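Local coordinates for putative uncharacterized protein Ta0848 (Thermoplasma acidophilum, PDB 4MN7) that probably reduces the R-sulfoxide of free methionine back to methionine, as a type II free methionine-R-sulfoxide reductase built on a GAF domain, at residues A[88-93]-A[113-118]. The protein carries 1 engineered substitution. Residues are numbered along the deposited sequence; the frame is centred on the assembly and turned at random.
Sequences TQSEIV and KAAFSK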
ATOM      1  N   THR A  88      16.875   7.713  20.967  1.00 49.07           N
ATOM      2  CA  THR A  88      16.545   6.341  20.654  1.00 42.45           C
ATOM      3  C   THR A  88      17.187   5.400  21.634  1.00 37.57           C
ATOM      4  O   THR A  88      18.361   5.429  21.824  1.00 43.64           O
ATOM      5  CB  THR A  88      17.058   5.974  19.241  1.00 40.07           C
ATOM      6  OG1 THR A  88      16.340   6.747  18.266  1.00 39.64           O
ATOM      7  CG2 THR A  88      16.862   4.501  19.002  1.00 38.14           C
ATOM      8  N   GLN A  89      16.403   4.496  22.191  1.00 36.18           N
ATOM      9  CA  GLN A  89      16.895   3.409  22.975  1.00 37.86           C
ATOM     10  C   GLN A  89      16.664   2.085  22.373  1.00 36.49           C
ATOM     11  O   GLN A  89      17.284   1.141  22.786  1.00 38.69           O
ATOM     12  CB  GLN A  89      16.208   3.421  24.347  1.00 43.09           C
ATOM     13  CG  GLN A  89      16.656   4.648  25.169  1.00 49.65           C
ATOM     14  CD  GLN A  89      16.181   4.601  26.618  1.00 50.87           C
ATOM     15  OE1 GLN A  89      16.872   4.114  27.471  1.00 50.89           O
ATOM     16  NE2 GLN A  89      14.973   5.082  26.868  1.00 55.77           N
ATOM     17  N   SER A  90      15.710   1.944  21.448  1.00 40.27           N
ATOM     18  CA  SER A  90      15.608   0.649  20.744  1.00 38.00           C
ATOM     19  C   SER A  90      15.223   0.867  19.301  1.00 34.38           C
ATOM     20  O   SER A  90      14.659   1.905  18.952  1.00 33.41           O
ATOM     21  CB  SER A  90      14.738  -0.404  21.488  1.00 40.87           C
ATOM     22  OG  SER A  90      13.435   0.067  21.753  1.00 45.44           O
ATOM     23  N   GLU A  91      15.569  -0.105  18.465  1.00 37.17           N
ATOM     24  CA  GLU A  91      15.398   0.026  17.046  1.00 38.89           C
ATOM     25  C   GLU A  91      15.226  -1.362  16.389  1.00 40.86           C
ATOM     26  O   GLU A  91      15.897  -2.335  16.756  1.00 38.65           O
ATOM     27  CB  GLU A  91      16.597   0.734  16.426  1.00 36.80           C
ATOM     28  CG  GLU A  91      16.445   0.935  14.902  1.00 40.94           C
ATOM     29  CD  GLU A  91      17.555   1.726  14.271  1.00 43.21           C
ATOM     30  OE1 GLU A  91      18.510   2.020  15.016  1.00 45.31           O
ATOM     31  OE2 GLU A  91      17.469   2.066  13.065  1.00 37.65           O
ATOM     32  N   ILE A  92      14.303  -1.423  15.420  1.00 36.31           N
ATOM     33  CA  ILE A  92      13.996  -2.661  14.720  1.00 38.09           C
ATOM     34  C   ILE A  92      13.993  -2.340  13.250  1.00 34.52           C
ATOM     35  O   ILE A  92      13.561  -1.267  12.835  1.00 32.67           O
ATOM     36  CB  ILE A  92      12.681  -3.280  15.182  1.00 37.06           C
ATOM     37  CG1 ILE A  92      12.524  -4.679  14.594  1.00 38.33           C
ATOM     38  CG2 ILE A  92      11.543  -2.372  14.832  1.00 36.61           C
ATOM     39  CD1 ILE A  92      11.315  -5.434  15.061  1.00 36.36           C
ATOM     40  N   VAL A  93      14.593  -3.228  12.493  1.00 32.07           N
ATOM     41  CA  VAL A  93      14.666  -3.084  11.065  1.00 30.90           C
ATOM     42  C   VAL A  93      14.146  -4.383  10.483  1.00 29.94           C
ATOM     43  O   VAL A  93      14.668  -5.434  10.770  1.00 33.78           O
ATOM     44  CB  VAL A  93      16.062  -2.820  10.572  1.00 32.30           C
ATOM     45  CG1 VAL A  93      16.042  -2.457   9.086  1.00 34.30           C
ATOM     46  CG2 VAL A  93      16.709  -1.677  11.320  1.00 30.77           C
ATOM     47  N   LYS A 113      13.230   1.547  25.944  1.00 40.81           N
ATOM     48  CA  LYS A 113      14.092   0.413  25.811  1.00 48.93           C
ATOM     49  C   LYS A 113      13.266  -0.828  25.487  1.00 38.15           C
ATOM     50  O   LYS A 113      12.155  -0.936  25.973  1.00 39.49           O
ATOM     51  CB  LYS A 113      14.766   0.210  27.137  1.00 55.55           C
ATOM     52  CG  LYS A 113      16.092  -0.547  27.114  1.00 69.09           C
ATOM     53  CD  LYS A 113      16.869  -0.272  28.408  1.00 76.46           C
ATOM     54  CE  LYS A 113      16.604   1.157  28.913  1.00 78.51           C
ATOM     55  NZ  LYS A 113      17.432   1.637  30.052  1.00 83.31           N
ATOM     56  N   ALA A 114      13.860  -1.808  24.828  1.00 38.44           N
ATOM     57  CA  ALA A 114      13.171  -3.085  24.526  1.00 43.52           C
ATOM     58  C   ALA A 114      11.704  -2.879  24.090  1.00 39.84           C
ATOM     59  O   ALA A 114      10.799  -3.476  24.609  1.00 45.35           O
ATOM     60  CB  ALA A 114      13.227  -3.989  25.741  1.00 45.47           C
ATOM     61  N   ALA A 115      11.493  -1.936  23.192  1.00 35.52           N
ATOM     62  CA  ALA A 115      10.191  -1.551  22.712  1.00 42.04           C
ATOM     63  C   ALA A 115       9.515  -2.655  21.827  1.00 37.25           C
ATOM     64  O   ALA A 115       8.314  -2.640  21.664  1.00 40.80           O
ATOM     65  CB  ALA A 115      10.347  -0.294  21.866  1.00 39.13           C
ATOM     66  N   PHE A 116      10.307  -3.509  21.205  1.00 38.11           N
ATOM     67  CA  PHE A 116       9.846  -4.360  20.113  1.00 40.94           C
ATOM     68  C   PHE A 116       9.864  -5.820  20.532  1.00 43.48           C
ATOM     69  O   PHE A 116      10.913  -6.447  20.690  1.00 47.77           O
ATOM     70  CB  PHE A 116      10.709  -4.131  18.897  1.00 39.44           C
ATOM     71  CG  PHE A 116      10.755  -2.694  18.485  1.00 37.73           C
ATOM     72  CD1 PHE A 116       9.663  -2.078  17.966  1.00 34.28           C
ATOM     73  CD2 PHE A 116      11.903  -1.947  18.661  1.00 35.56           C
ATOM     74  CE1 PHE A 116       9.692  -0.737  17.586  1.00 35.82           C
ATOM     75  CE2 PHE A 116      11.931  -0.597  18.294  1.00 34.23           C
ATOM     76  CZ  PHE A 116      10.824   0.012  17.759  1.00 38.39           C
ATOM     77  N   SER A 117       8.680  -6.335  20.779  1.00 41.65           N
ATOM     78  CA  SER A 117       8.520  -7.720  21.226  1.00 43.98           C
ATOM     79  C   SER A 117       8.357  -8.647  20.005  1.00 41.17           C
ATOM     80  O   SER A 117       8.331  -8.186  18.844  1.00 45.46           O
ATOM     81  CB  SER A 117       7.254  -7.794  22.114  1.00 45.87           C
ATOM     82  OG  SER A 117       6.090  -7.396  21.369  1.00 52.32           O
ATOM     83  N   LYS A 118       8.225  -9.932  20.255  1.00 39.70           N
ATOM     84  CA  LYS A 118       7.977 -10.939  19.221  1.00 36.72           C
ATOM     85  C   LYS A 118       6.711 -10.660  18.465  1.00 34.26           C
ATOM     86  O   LYS A 118       6.684 -10.848  17.262  1.00 35.36           O
ATOM     87  CB  LYS A 118       7.848 -12.350  19.793  1.00 45.98           C
ATOM     88  CG  LYS A 118       9.075 -12.865  20.484  1.00 60.29           C
ATOM     89  CD  LYS A 118      10.128 -13.301  19.486  1.00 73.38           C
ATOM     90  CE  LYS A 118      11.516 -13.397  20.146  1.00 79.25           C
ATOM     91  NZ  LYS A 118      12.564 -13.353  19.082  1.00 81.74           N
TER
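From its CB, 4.1 Å from I92 CD1, F116 reaches out of the loop 113-118 onto strand 90-98, its CG anti to the carbonyl carbon (chi1 -56°). I92 CG2 sits over the centre of one ring face in a CH-pi contact, 3.5 Å from the centroid and 6° off the normal, so CG, CD1, CE1 and CZ all lie 3.7 to 3.8 Å from this methyl, which beta-branching places directly on CB. CD2 lies 3.8 Å from I92 CB and CE2 3.7 Å from E91 N, with S90 C in plane at the edge. A115 CB, small enough to fit beside S90, meets the opposite face; a flat aromatic suits the slot by offering each methyl a broad face. An alanine in place of F116 would remove the ring and would probably loosen the loop against the strand. S90 adds the polar tie: its short side chain brings OG to accept A115 N-H (N to OG 3.1 Å, 159°), and OG is also hydrogen-bonded to K112 O. Q89 and S90 share S110 of strand 101-110 as partner, a classic beta bulge. The loop thus runs alongside strand 90-98 before helix 118-136, whose E121 and L124 touch I92, while Y25 meets the F116 ring.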